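PDB 6NWZ: carbohydrate deacetylase Agd3 from Neosartorya fumigata, which removes acetyl groups from galactosaminogalactan, an exopolysaccharide, as a zinc-binding carbohydrate esterase required for biofilm formation by this fungus. Local coordinates for residues V121-K126 with W170-T175; A197-V202 with A213-F218; T270-V275 with Q366-L371. All blocks are in the same frame, centred on the assembly; numbering follows the deposited sequence.

Contact 1 of 3, residues V121-K126 with W170-T175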
ATOM      1  N   VAL A 121       8.899  -5.317 -24.932  1.00 34.64           N
ATOM      2  CA  VAL A 121       9.683  -5.715 -26.092  1.00 36.45           C
ATOM      3  C   VAL A 121       8.752  -6.262 -27.167  1.00 41.91           C
ATOM      4  O   VAL A 121       7.681  -6.810 -26.882  1.00 36.49           O
ATOM      5  CB  VAL A 121      10.773  -6.754 -25.732  1.00 39.91           C
ATOM      6  CG1 VAL A 121      11.760  -6.162 -24.738  1.00 53.14           C
ATOM      7  CG2 VAL A 121      10.148  -8.027 -25.181  1.00 23.06           C
ATOM      8  N   TYR A 122       9.172  -6.094 -28.415  1.00 37.63           N
ATOM      9  CA  TYR A 122       8.412  -6.583 -29.560  1.00 37.53           C
ATOM     10  C   TYR A 122       8.767  -8.043 -29.819  1.00 38.74           C
ATOM     11  O   TYR A 122       9.950  -8.398 -29.787  1.00 37.61           O
ATOM     12  CB  TYR A 122       8.714  -5.725 -30.793  1.00 38.06           C
ATOM     13  CG  TYR A 122       8.000  -6.154 -32.060  1.00 46.17           C
ATOM     14  CD1 TYR A 122       6.706  -5.724 -32.336  1.00 41.06           C
ATOM     15  CD2 TYR A 122       8.630  -6.973 -32.991  1.00 52.30           C
ATOM     16  CE1 TYR A 122       6.052  -6.113 -33.505  1.00 34.51           C
ATOM     17  CE2 TYR A 122       7.987  -7.365 -34.158  1.00 48.83           C
ATOM     18  CZ  TYR A 122       6.701  -6.933 -34.411  1.00 46.82           C
ATOM     19  OH  TYR A 122       6.070  -7.323 -35.570  1.00 49.92           O
ATOM     20  N   PRO A 123       7.778  -8.916 -30.065  1.00 40.50           N
ATOM     21  CA  PRO A 123       8.081 -10.345 -30.247  1.00 37.84           C
ATOM     22  C   PRO A 123       8.960 -10.611 -31.459  1.00 44.63           C
ATOM     23  O   PRO A 123       8.557 -10.385 -32.603  1.00 54.15           O
ATOM     24  CB  PRO A 123       6.697 -10.986 -30.405  1.00 34.03           C
ATOM     25  CG  PRO A 123       5.799  -9.875 -30.829  1.00 44.26           C
ATOM     26  CD  PRO A 123       6.337  -8.639 -30.169  1.00 39.47           C
ATOM     27  N   GLY A 124      10.168 -11.101 -31.204  1.00 49.09           N
ATOM     28  CA  GLY A 124      11.112 -11.392 -32.252  1.00 52.55           C
ATOM     29  C   GLY A 124      11.856 -12.678 -31.975  1.00 51.77           C
ATOM     30  O   GLY A 124      11.583 -13.377 -30.993  1.00 40.61           O
ATOM     31  N   PRO A 125      12.815 -13.017 -32.839  1.00 52.81           N
ATOM     32  CA  PRO A 125      13.557 -14.275 -32.654  1.00 40.37           C
ATOM     33  C   PRO A 125      14.314 -14.347 -31.339  1.00 40.99           C
ATOM     34  O   PRO A 125      14.476 -15.442 -30.789  1.00 50.48           O
ATOM     35  CB  PRO A 125      14.513 -14.296 -33.855  1.00 31.61           C
ATOM     36  CG  PRO A 125      13.893 -13.381 -34.856  1.00 32.11           C
ATOM     37  CD  PRO A 125      13.241 -12.301 -34.051  1.00 45.17           C
ATOM     38  N   LYS A 126      14.776 -13.208 -30.813  1.00 45.86           N
ATOM     39  CA  LYS A 126      15.472 -13.199 -29.530  1.00 42.23           C
ATOM     40  C   LYS A 126      14.571 -13.623 -28.379  1.00 42.92           C
ATOM     41  O   LYS A 126      15.072 -13.930 -27.292  1.00 46.65           O
ATOM     42  CB  LYS A 126      16.042 -11.806 -29.254  1.00 34.68           C
ATOM     43  CG  LYS A 126      17.058 -11.337 -30.277  1.00 42.80           C
ATOM     44  CD  LYS A 126      17.104  -9.821 -30.339  1.00 64.49           C
ATOM     45  CE  LYS A 126      15.713  -9.247 -30.576  1.00 80.81           C
ATOM     46  NZ  LYS A 126      15.011  -9.889 -31.728  1.00 88.70           N
ATOM     47  N   TRP A 170       0.246  -0.526 -24.559  1.00 30.70           N
ATOM     48  CA  TRP A 170       0.500  -1.031 -25.901  1.00 35.44           C
ATOM     49  C   TRP A 170       1.157  -2.404 -25.814  1.00 46.04           C
ATOM     50  O   TRP A 170       2.136  -2.584 -25.082  1.00 56.13           O
ATOM     51  CB  TRP A 170       1.384  -0.053 -26.673  1.00 30.72           C
ATOM     52  CG  TRP A 170       1.378  -0.276 -28.152  1.00 41.15           C
ATOM     53  CD1 TRP A 170       2.375  -0.826 -28.903  1.00 46.46           C
ATOM     54  CD2 TRP A 170       0.318   0.042 -29.063  1.00 48.46           C
ATOM     55  NE1 TRP A 170       2.003  -0.867 -30.227  1.00 49.22           N
ATOM     56  CE2 TRP A 170       0.744  -0.342 -30.350  1.00 46.82           C
ATOM     57  CE3 TRP A 170      -0.949   0.616 -28.914  1.00 44.54           C
ATOM     58  CZ2 TRP A 170      -0.052  -0.170 -31.480  1.00 40.31           C
ATOM     59  CZ3 TRP A 170      -1.739   0.781 -30.037  1.00 47.69           C
ATOM     60  CH2 TRP A 170      -1.287   0.390 -31.304  1.00 54.48           C
ATOM     61  N   HIS A 171       0.615  -3.378 -26.549  1.00 34.38           N
ATOM     62  CA  HIS A 171       1.161  -4.732 -26.554  1.00 39.49           C
ATOM     63  C   HIS A 171       1.176  -5.273 -27.980  1.00 37.16           C
ATOM     64  O   HIS A 171       0.713  -4.626 -28.922  1.00 58.71           O
ATOM     65  CB  HIS A 171       0.375  -5.652 -25.618  1.00 37.27           C
ATOM     66  CG  HIS A 171      -1.104  -5.616 -25.834  1.00 40.89           C
ATOM     67  ND1 HIS A 171      -1.914  -4.650 -25.275  1.00 41.07           N
ATOM     68  CD2 HIS A 171      -1.923  -6.429 -26.543  1.00 30.94           C
ATOM     69  CE1 HIS A 171      -3.169  -4.870 -25.629  1.00 31.70           C
ATOM     70  NE2 HIS A 171      -3.201  -5.941 -26.402  1.00 36.68           N
ATOM     71  N   TYR A 172       1.736  -6.472 -28.141  1.00 38.53           N
ATOM     72  CA  TYR A 172       1.871  -7.102 -29.453  1.00 32.47           C
ATOM     73  C   TYR A 172       1.493  -8.572 -29.332  1.00 37.03           C
ATOM     74  O   TYR A 172       2.276  -9.379 -28.805  1.00 35.35           O
ATOM     75  CB  TYR A 172       3.287  -6.963 -30.004  1.00 26.07           C
ATOM     76  CG  TYR A 172       3.871  -5.572 -29.927  1.00 51.87           C
ATOM     77  CD1 TYR A 172       4.559  -5.154 -28.794  1.00 54.34           C
ATOM     78  CD2 TYR A 172       3.750  -4.681 -30.989  1.00 41.90           C
ATOM     79  CE1 TYR A 172       5.102  -3.888 -28.712  1.00 56.56           C
ATOM     80  CE2 TYR A 172       4.293  -3.407 -30.915  1.00 56.08           C
ATOM     81  CZ  TYR A 172       4.968  -3.018 -29.771  1.00 64.74           C
ATOM     82  OH  TYR A 172       5.516  -1.757 -29.675  1.00 64.03           O
ATOM     83  N   PRO A 173       0.305  -8.954 -29.793  1.00 34.73           N
ATOM     84  CA  PRO A 173      -0.056 -10.376 -29.811  1.00 34.48           C
ATOM     85  C   PRO A 173       0.976 -11.187 -30.579  1.00 37.45           C
ATOM     86  O   PRO A 173       1.387 -10.820 -31.682  1.00 40.20           O
ATOM     87  CB  PRO A 173      -1.419 -10.380 -30.506  1.00 32.63           C
ATOM     88  CG  PRO A 173      -1.986  -9.028 -30.201  1.00 27.46           C
ATOM     89  CD  PRO A 173      -0.810  -8.090 -30.212  1.00 31.31           C
ATOM     90  N   ALA A 174       1.407 -12.295 -29.982  1.00 40.64           N
ATOM     91  CA  ALA A 174       2.567 -13.031 -30.458  1.00 37.41           C
ATOM     92  C   ALA A 174       2.233 -14.502 -30.653  1.00 44.17           C
ATOM     93  O   ALA A 174       1.184 -14.994 -30.224  1.00 38.38           O
ATOM     94  CB  ALA A 174       3.743 -12.890 -29.486  1.00 31.46           C
ATOM     95  N   THR A 175       3.165 -15.204 -31.301  1.00 44.18           N
ATOM     96  CA  THR A 175       3.064 -16.640 -31.541  1.00 36.94           C
ATOM     97  C   THR A 175       4.414 -17.288 -31.266  1.00 45.50           C
ATOM     98  O   THR A 175       5.417 -16.906 -31.876  1.00 47.77           O
ATOM     99  CB  THR A 175       2.626 -16.926 -32.978  1.00 37.05           C
ATOM    100  OG1 THR A 175       1.343 -16.332 -33.210  1.00 62.06           O
ATOM    101  CG2 THR A 175       2.550 -18.427 -33.224  1.00 34.34           C
TER
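Tyr-172 is the first residue of 170-175 to touch 121-126, and it meets Tyr-122 in a T-shaped stack. Its ring presents a face to the edge of Tyr-122: CD1 of Tyr-122 sits 3.4 Å from CD2 of Tyr-172, above the rim of the ring and not over its middle. The two ring centroids are 5.0 Å apart. The planes stand at 77°, and the side chains themselves cross at about a right angle. In Tyr-172, CG lies beside the backbone N and anti to the carbonyl carbon (chi1 -48°), which carries the ring to Tyr-122; its far end, the hydroxyl oxygen OH, lies in plane at the edge of the Trp-170 indole. The carbonyl oxygen of Val-121 also comes near this ring, with O 4.0 Å from CD1 of Tyr-172.

Both segments belong to the CBM87 region, where 121-126 is part of the loop running from strand 115-119 to strand 129-131, and that last strand pairs antiparallel with 174-176. The loop lies against the start of strand 174-176, and Tyr-122 and Pro-123 also rest on Ala-131 of strand 129-131.

At its CB, Tyr-172 meets CD of Pro-123 at 3.5 Å. The same CD also sits over one face of the Tyr-122 ring, near its rim, so this one carbon touches both tyrosines. Ala-174 then opens the strand and directs its methyl back to the loop, with CB 3.6 Å from CB of Pro-123 and 3.9 Å from CG of Pro-123. No hydrogen bond joins the two segments.

Contact 2 of 3, residues A197-V202 with A213-F218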
ATOM      1  N   ALA A 197      -7.118 -16.130 -29.425  1.00 38.57           N
ATOM      2  CA  ALA A 197      -6.161 -15.831 -28.376  1.00 33.61           C
ATOM      3  C   ALA A 197      -4.746 -15.774 -28.951  1.00 38.80           C
ATOM      4  O   ALA A 197      -4.485 -16.184 -30.085  1.00 53.65           O
ATOM      5  CB  ALA A 197      -6.249 -16.871 -27.259  1.00 35.66           C
ATOM      6  N   SER A 198      -3.823 -15.254 -28.148  1.00 36.63           N
ATOM      7  CA  SER A 198      -2.449 -15.077 -28.593  1.00 37.16           C
ATOM      8  C   SER A 198      -1.539 -15.012 -27.375  1.00 37.92           C
ATOM      9  O   SER A 198      -1.993 -14.849 -26.239  1.00 32.82           O
ATOM     10  CB  SER A 198      -2.295 -13.820 -29.454  1.00 26.65           C
ATOM     11  OG  SER A 198      -2.714 -12.668 -28.745  1.00 46.10           O
ATOM     12  N   THR A 199      -0.239 -15.123 -27.635  1.00 40.75           N
ATOM     13  CA  THR A 199       0.760 -15.163 -26.577  1.00 40.76           C
ATOM     14  C   THR A 199       1.090 -13.758 -26.091  1.00 34.73           C
ATOM     15  O   THR A 199       1.343 -12.855 -26.894  1.00 38.33           O
ATOM     16  CB  THR A 199       2.026 -15.852 -27.076  1.00 43.94           C
ATOM     17  OG1 THR A 199       1.744 -17.233 -27.343  1.00 44.92           O
ATOM     18  CG2 THR A 199       3.128 -15.747 -26.037  1.00 31.23           C
ATOM     19  N   ALA A 200       1.104 -13.582 -24.772  1.00 29.71           N
ATOM     20  CA  ALA A 200       1.399 -12.294 -24.162  1.00 25.75           C
ATOM     21  C   ALA A 200       2.723 -12.254 -23.419  1.00 30.13           C
ATOM     22  O   ALA A 200       3.343 -11.193 -23.356  1.00 22.99           O
ATOM     23  CB  ALA A 200       0.281 -11.899 -23.193  1.00 24.45           C
ATOM     24  N   ALA A 201       3.166 -13.372 -22.853  1.00 33.90           N
ATOM     25  CA  ALA A 201       4.456 -13.425 -22.182  1.00 34.16           C
ATOM     26  C   ALA A 201       4.985 -14.848 -22.267  1.00 30.55           C
ATOM     27  O   ALA A 201       4.213 -15.810 -22.298  1.00 33.47           O
ATOM     28  CB  ALA A 201       4.356 -12.962 -20.722  1.00 22.53           C
ATOM     29  N   VAL A 202       6.312 -14.972 -22.319  1.00 30.71           N
ATOM     30  CA  VAL A 202       6.974 -16.253 -22.521  1.00 37.85           C
ATOM     31  C   VAL A 202       8.118 -16.395 -21.526  1.00 32.69           C
ATOM     32  O   VAL A 202       8.547 -15.432 -20.888  1.00 37.77           O
ATOM     33  CB  VAL A 202       7.509 -16.423 -23.960  1.00 34.69           C
ATOM     34  CG1 VAL A 202       6.378 -16.379 -24.970  1.00 24.72           C
ATOM     35  CG2 VAL A 202       8.557 -15.362 -24.278  1.00 30.06           C
ATOM     36  N   ALA A 213      10.088 -12.845 -21.004  1.00 29.47           N
ATOM     37  CA  ALA A 213       9.823 -11.743 -21.920  1.00 32.28           C
ATOM     38  C   ALA A 213       8.343 -11.393 -21.908  1.00 29.08           C
ATOM     39  O   ALA A 213       7.491 -12.273 -22.062  1.00 35.26           O
ATOM     40  CB  ALA A 213      10.264 -12.090 -23.348  1.00 21.78           C
ATOM     41  N   PHE A 214       8.047 -10.105 -21.746  1.00 32.59           N
ATOM     42  CA  PHE A 214       6.683  -9.590 -21.735  1.00 32.67           C
ATOM     43  C   PHE A 214       6.455  -8.753 -22.989  1.00 33.23           C
ATOM     44  O   PHE A 214       7.129  -7.736 -23.192  1.00 46.22           O
ATOM     45  CB  PHE A 214       6.421  -8.754 -20.482  1.00 35.31           C
ATOM     46  CG  PHE A 214       6.168  -9.569 -19.239  1.00 32.19           C
ATOM     47  CD1 PHE A 214       7.220 -10.022 -18.465  1.00 27.37           C
ATOM     48  CD2 PHE A 214       4.873  -9.863 -18.837  1.00 24.63           C
ATOM     49  CE1 PHE A 214       6.991 -10.763 -17.320  1.00 31.73           C
ATOM     50  CE2 PHE A 214       4.636 -10.605 -17.694  1.00 22.80           C
ATOM     51  CZ  PHE A 214       5.696 -11.056 -16.934  1.00 31.99           C
ATOM     52  N   PHE A 215       5.506  -9.175 -23.822  1.00 30.34           N
ATOM     53  CA  PHE A 215       5.137  -8.458 -25.042  1.00 27.93           C
ATOM     54  C   PHE A 215       4.112  -7.361 -24.781  1.00 40.98           C
ATOM     55  O   PHE A 215       3.182  -7.165 -25.569  1.00 42.66           O
ATOM     56  CB  PHE A 215       4.616  -9.450 -26.076  1.00 24.15           C
ATOM     57  CG  PHE A 215       5.568 -10.575 -26.371  1.00 25.68           C
ATOM     58  CD1 PHE A 215       6.918 -10.328 -26.567  1.00 26.48           C
ATOM     59  CD2 PHE A 215       5.113 -11.884 -26.441  1.00 33.66           C
ATOM     60  CE1 PHE A 215       7.798 -11.366 -26.835  1.00 23.71           C
ATOM     61  CE2 PHE A 215       5.988 -12.927 -26.708  1.00 33.41           C
ATOM     62  CZ  PHE A 215       7.332 -12.666 -26.905  1.00 37.09           C
ATOM     63  N   ILE A 216       4.257  -6.634 -23.673  1.00 33.87           N
ATOM     64  CA  ILE A 216       3.340  -5.563 -23.307  1.00 25.87           C
ATOM     65  C   ILE A 216       4.133  -4.517 -22.537  1.00 34.08           C
ATOM     66  O   ILE A 216       5.115  -4.835 -21.859  1.00 39.04           O
ATOM     67  CB  ILE A 216       2.142  -6.101 -22.484  1.00 29.01           C
ATOM     68  CG1 ILE A 216       1.172  -4.975 -22.128  1.00 27.30           C
ATOM     69  CG2 ILE A 216       2.617  -6.823 -21.224  1.00 27.45           C
ATOM     70  CD1 ILE A 216      -0.078  -5.458 -21.437  1.00 30.90           C
ATOM     71  N   GLY A 217       3.724  -3.256 -22.670  1.00 27.42           N
ATOM     72  CA  GLY A 217       4.375  -2.194 -21.927  1.00 41.27           C
ATOM     73  C   GLY A 217       4.000  -2.212 -20.455  1.00 41.39           C
ATOM     74  O   GLY A 217       2.957  -2.728 -20.056  1.00 46.65           O
ATOM     75  N   PHE A 218       4.878  -1.636 -19.637  1.00 33.85           N
ATOM     76  CA  PHE A 218       4.662  -1.507 -18.203  1.00 31.80           C
ATOM     77  C   PHE A 218       4.553  -0.038 -17.809  1.00 39.37           C
ATOM     78  O   PHE A 218       5.213   0.827 -18.394  1.00 30.49           O
ATOM     79  CB  PHE A 218       5.791  -2.178 -17.419  1.00 25.69           C
ATOM     80  CG  PHE A 218       5.573  -3.643 -17.186  1.00 27.36           C
ATOM     81  CD1 PHE A 218       5.608  -4.541 -18.237  1.00 31.42           C
ATOM     82  CD2 PHE A 218       5.341  -4.121 -15.910  1.00 28.15           C
ATOM     83  CE1 PHE A 218       5.411  -5.893 -18.015  1.00 24.82           C
ATOM     84  CE2 PHE A 218       5.144  -5.470 -15.682  1.00 25.77           C
ATOM     85  CZ  PHE A 218       5.179  -6.356 -16.735  1.00 28.89           C
TER
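The Phe-214 ring is covered on both faces: the methyl of Ala-201 lies over one and CZ of Phe-218 over the rim of the other. The first is a CH-pi contact, with Ala-201 CB 4.1 Å from the centroid of the Phe-214 ring and 27° off its normal. Phe-215 is approached differently. Its CD2 has Thr-199 O near the ring plane at the edge, 3.9 Å off, and its CE2 is 3.9 Å from CG1 of Val-202, whose side chain crosses that of Phe-215 at about a right angle. A chi1 of -55° sets the Phe-215 ring beside Ala-200 O, 3.6 Å from its CD2, and the side chain also touches Pro-123 and Ala-174.

The rings belong to the hairpin of strands 198-206 and 209-214 and its exit. Val-202 and Ala-213 form an antiparallel hydrogen-bonded pair, with 3.0 Å both from Val-202 N to Ala-213 O and from Ala-213 N to Val-202 O. Ala-201 and Phe-214 follow as the non-hydrogen-bonded pair. One more bond, Phe-215 N to Ala-200 O at 3.0 Å, continues the pairing where the second strand runs out. Thr-199 sends its hydroxyl to Glu-184. Backbone bonds thus satisfy these buried polar groups and fix the register, while side chains contribute only carbon contacts, some against carbonyl oxygens.

Contact 3 of 3, residues T270-V275 with Q366-L371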
ATOM      1  N   THR A 270     -28.597  16.027   8.613  1.00 58.49           N
ATOM      2  CA  THR A 270     -27.465  15.627   9.432  1.00 53.48           C
ATOM      3  C   THR A 270     -27.595  14.153   9.778  1.00 44.80           C
ATOM      4  O   THR A 270     -28.703  13.618   9.869  1.00 55.25           O
ATOM      5  CB  THR A 270     -27.387  16.449  10.721  1.00 49.08           C
ATOM      6  OG1 THR A 270     -28.509  16.129  11.554  1.00 46.48           O
ATOM      7  CG2 THR A 270     -27.406  17.936  10.403  1.00 37.13           C
ATOM      8  N   PHE A 271     -26.453  13.497   9.978  1.00 38.52           N
ATOM      9  CA  PHE A 271     -26.459  12.096  10.369  1.00 38.00           C
ATOM     10  C   PHE A 271     -25.437  11.845  11.469  1.00 47.55           C
ATOM     11  O   PHE A 271     -24.334  12.401  11.448  1.00 49.30           O
ATOM     12  CB  PHE A 271     -26.175  11.168   9.184  1.00 30.07           C
ATOM     13  CG  PHE A 271     -26.184   9.715   9.554  1.00 39.99           C
ATOM     14  CD1 PHE A 271     -27.379   9.064   9.823  1.00 30.68           C
ATOM     15  CD2 PHE A 271     -25.001   9.007   9.665  1.00 27.90           C
ATOM     16  CE1 PHE A 271     -27.393   7.727  10.178  1.00 34.61           C
ATOM     17  CE2 PHE A 271     -25.006   7.673  10.021  1.00 36.09           C
ATOM     18  CZ  PHE A 271     -26.202   7.031  10.280  1.00 43.64           C
ATOM     19  N   ARG A 272     -25.828  11.008  12.432  1.00 37.57           N
ATOM     20  CA  ARG A 272     -24.948  10.480  13.466  1.00 36.34           C
ATOM     21  C   ARG A 272     -25.184   8.982  13.562  1.00 40.76           C
ATOM     22  O   ARG A 272     -26.325   8.544  13.744  1.00 49.39           O
ATOM     23  CB  ARG A 272     -25.202  11.141  14.826  1.00 30.47           C
ATOM     24  CG  ARG A 272     -24.277  10.660  15.940  1.00 30.00           C
ATOM     25  CD  ARG A 272     -24.629  11.326  17.259  1.00 31.07           C
ATOM     26  NE  ARG A 272     -23.550  11.261  18.242  1.00 47.20           N
ATOM     27  CZ  ARG A 272     -23.543  10.451  19.295  1.00 37.57           C
ATOM     28  NH1 ARG A 272     -24.560   9.630  19.504  1.00 34.69           N
ATOM     29  NH2 ARG A 272     -22.519  10.464  20.140  1.00 32.10           N
ATOM     30  N   ILE A 273     -24.110   8.202  13.435  1.00 31.11           N
ATOM     31  CA  ILE A 273     -24.199   6.745  13.421  1.00 32.11           C
ATOM     32  C   ILE A 273     -24.948   6.271  14.664  1.00 39.72           C
ATOM     33  O   ILE A 273     -24.871   6.900  15.726  1.00 33.88           O
ATOM     34  CB  ILE A 273     -22.794   6.114  13.320  1.00 27.15           C
ATOM     35  CG1 ILE A 273     -22.869   4.721  12.689  1.00 28.83           C
ATOM     36  CG2 ILE A 273     -22.100   6.069  14.681  1.00 38.49           C
ATOM     37  CD1 ILE A 273     -23.224   4.746  11.215  1.00 28.79           C
ATOM     38  N   THR A 274     -25.704   5.184  14.535  1.00 28.75           N
ATOM     39  CA  THR A 274     -26.519   4.680  15.632  1.00 33.55           C
ATOM     40  C   THR A 274     -26.006   3.326  16.111  1.00 37.09           C
ATOM     41  O   THR A 274     -25.094   2.732  15.532  1.00 40.89           O
ATOM     42  CB  THR A 274     -27.990   4.568  15.214  1.00 29.50           C
ATOM     43  OG1 THR A 274     -28.126   3.568  14.198  1.00 47.47           O
ATOM     44  CG2 THR A 274     -28.486   5.893  14.676  1.00 29.26           C
ATOM     45  N   VAL A 275     -26.617   2.844  17.195  1.00 42.38           N
ATOM     46  CA  VAL A 275     -26.267   1.532  17.730  1.00 34.17           C
ATOM     47  C   VAL A 275     -26.671   0.431  16.757  1.00 38.72           C
ATOM     48  O   VAL A 275     -25.944  -0.554  16.578  1.00 42.32           O
ATOM     49  CB  VAL A 275     -26.908   1.335  19.116  1.00 32.21           C
ATOM     50  CG1 VAL A 275     -26.838  -0.122  19.541  1.00 28.14           C
ATOM     51  CG2 VAL A 275     -26.223   2.228  20.149  1.00 30.10           C
ATOM     52  N   GLN A 366     -22.413   7.951  30.031  1.00 38.96           N
ATOM     53  CA  GLN A 366     -23.285   6.798  29.842  1.00 39.35           C
ATOM     54  C   GLN A 366     -24.654   7.159  29.270  1.00 43.47           C
ATOM     55  O   GLN A 366     -25.362   6.257  28.808  1.00 39.77           O
ATOM     56  CB  GLN A 366     -23.464   6.053  31.168  1.00 47.62           C
ATOM     57  CG  GLN A 366     -22.183   5.473  31.744  1.00 55.16           C
ATOM     58  CD  GLN A 366     -21.652   4.303  30.942  1.00 68.51           C
ATOM     59  OE1 GLN A 366     -22.390   3.659  30.198  1.00 65.28           O
ATOM     60  NE2 GLN A 366     -20.363   4.018  31.092  1.00 86.32           N
ATOM     61  N   LEU A 367     -25.051   8.438  29.288  1.00 40.27           N
ATOM     62  CA  LEU A 367     -26.338   8.825  28.716  1.00 41.20           C
ATOM     63  C   LEU A 367     -26.380   8.696  27.196  1.00 43.29           C
ATOM     64  O   LEU A 367     -27.466   8.812  26.615  1.00 45.33           O
ATOM     65  CB  LEU A 367     -26.688  10.260  29.114  1.00 38.78           C
ATOM     66  CG  LEU A 367     -26.882  10.524  30.607  1.00 43.69           C
ATOM     67  CD1 LEU A 367     -27.324  11.959  30.848  1.00 40.05           C
ATOM     68  CD2 LEU A 367     -27.884   9.543  31.189  1.00 39.15           C
ATOM     69  N   ASP A 368     -25.240   8.466  26.547  1.00 34.11           N
ATOM     70  CA  ASP A 368     -25.160   8.283  25.101  1.00 33.08           C
ATOM     71  C   ASP A 368     -25.266   6.793  24.785  1.00 42.92           C
ATOM     72  O   ASP A 368     -24.397   6.008  25.181  1.00 45.48           O
ATOM     73  CB  ASP A 368     -23.843   8.856  24.576  1.00 34.60           C
ATOM     74  CG  ASP A 368     -23.804   8.997  23.060  1.00 45.62           C
ATOM     75  OD1 ASP A 368     -24.476   8.222  22.344  1.00 50.51           O
ATOM     76  OD2 ASP A 368     -23.088   9.903  22.583  1.00 42.37           O
ATOM     77  N   ASP A 369     -26.326   6.406  24.065  1.00 50.54           N
ATOM     78  CA  ASP A 369     -26.498   5.004  23.688  1.00 43.95           C
ATOM     79  C   ASP A 369     -25.315   4.502  22.869  1.00 44.21           C
ATOM     80  O   ASP A 369     -24.914   3.337  22.988  1.00 44.09           O
ATOM     81  CB  ASP A 369     -27.799   4.821  22.904  1.00 31.66           C
ATOM     82  CG  ASP A 369     -29.033   5.137  23.731  1.00 71.87           C
ATOM     83  OD1 ASP A 369     -28.901   5.790  24.788  1.00 77.12           O
ATOM     84  OD2 ASP A 369     -30.140   4.725  23.324  1.00 77.36           O
ATOM     85  N   LEU A 370     -24.746   5.368  22.029  1.00 41.29           N
ATOM     86  CA  LEU A 370     -23.599   4.973  21.224  1.00 31.00           C
ATOM     87  C   LEU A 370     -22.370   4.724  22.088  1.00 40.11           C
ATOM     88  O   LEU A 370     -21.559   3.845  21.769  1.00 44.38           O
ATOM     89  CB  LEU A 370     -23.317   6.044  20.172  1.00 34.14           C
ATOM     90  CG  LEU A 370     -22.149   5.789  19.223  1.00 38.89           C
ATOM     91  CD1 LEU A 370     -22.343   4.464  18.507  1.00 38.20           C
ATOM     92  CD2 LEU A 370     -22.012   6.935  18.232  1.00 27.65           C
ATOM     93  N   LEU A 371     -22.217   5.470  23.185  1.00 35.22           N
ATOM     94  CA  LEU A 371     -21.075   5.250  24.065  1.00 34.91           C
ATOM     95  C   LEU A 371     -21.196   3.926  24.806  1.00 37.29           C
ATOM     96  O   LEU A 371     -20.238   3.145  24.858  1.00 38.58           O
ATOM     97  CB  LEU A 371     -20.934   6.388  25.069  1.00 35.54           C
ATOM     98  CG  LEU A 371     -19.657   6.130  25.873  1.00 46.51           C
ATOM     99  CD1 LEU A 371     -18.529   7.020  25.380  1.00 52.36           C
ATOM    100  CD2 LEU A 371     -19.881   6.278  27.361  1.00 32.05           C
TER
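Arg-272 and Asp-368 form the charged part of this contact, an end-on salt bridge in which two nitrogens take one oxygen each. NH2 of Arg-272 is 2.6 Å from OD2 of Asp-368, which uses its syn lone pair, and NH1 of Arg-272 is 3.2 Å from OD1 of Asp-368, the straighter bond at 164°. The groups are not coplanar, their planes standing 35° apart. An arginine chain extended from CG to NE reaches the carboxylate head-on, while its NE bonds to the carbonyl of Phe-258.

The same carboxylate caps a helix: OD1 of Asp-368 also accepts from Leu-370 N at 2.9 Å, on its anti side but well out of the carboxylate plane (34°). Arginine and helix N terminus together would probably favour the ionised form.

CD2 of Leu-370 packs over one face of the guanidinium, near its rim, and is 3.7 Å from CG2 of Ile-273. Next to it, Val-275 turns CG2 against the backbone of Asp-369, whose own carboxylate pairs with Arg-372.

The Ile-273 side chain is about 9 Å from that of zinc ligand Asp-256. Thr-274 is likewise an N-cap, bonding to Asp-277 N, so two N-capped helix starts, 275-289 and 369-375, abut in the deacetylase domain, near the zinc site but not in it.

From the N terminus the chain meets contact 1 first, which closes a 43-residue excursion after strand 115-119. Contact 2 follows once that is shut and closes a tight hairpin with ten residues between its segments. Contact 3 comes last, spanning 90 residues of the deacetylase region to join the start of helix 275-289 to that of helix 369-375. The three stand in series, and none nests in or crosses another. Contacts 1 and 2 nevertheless adjoin, with centres about 7 Å apart: Ala-174 O and Thr-199 N, at 3.0 Å, probably share a hydrogen bond, so loop, strand 174-176 and hairpin form one piece of the CBM87 region. Contact 3 is remote, its nearest atoms about 40 Å from contact 2.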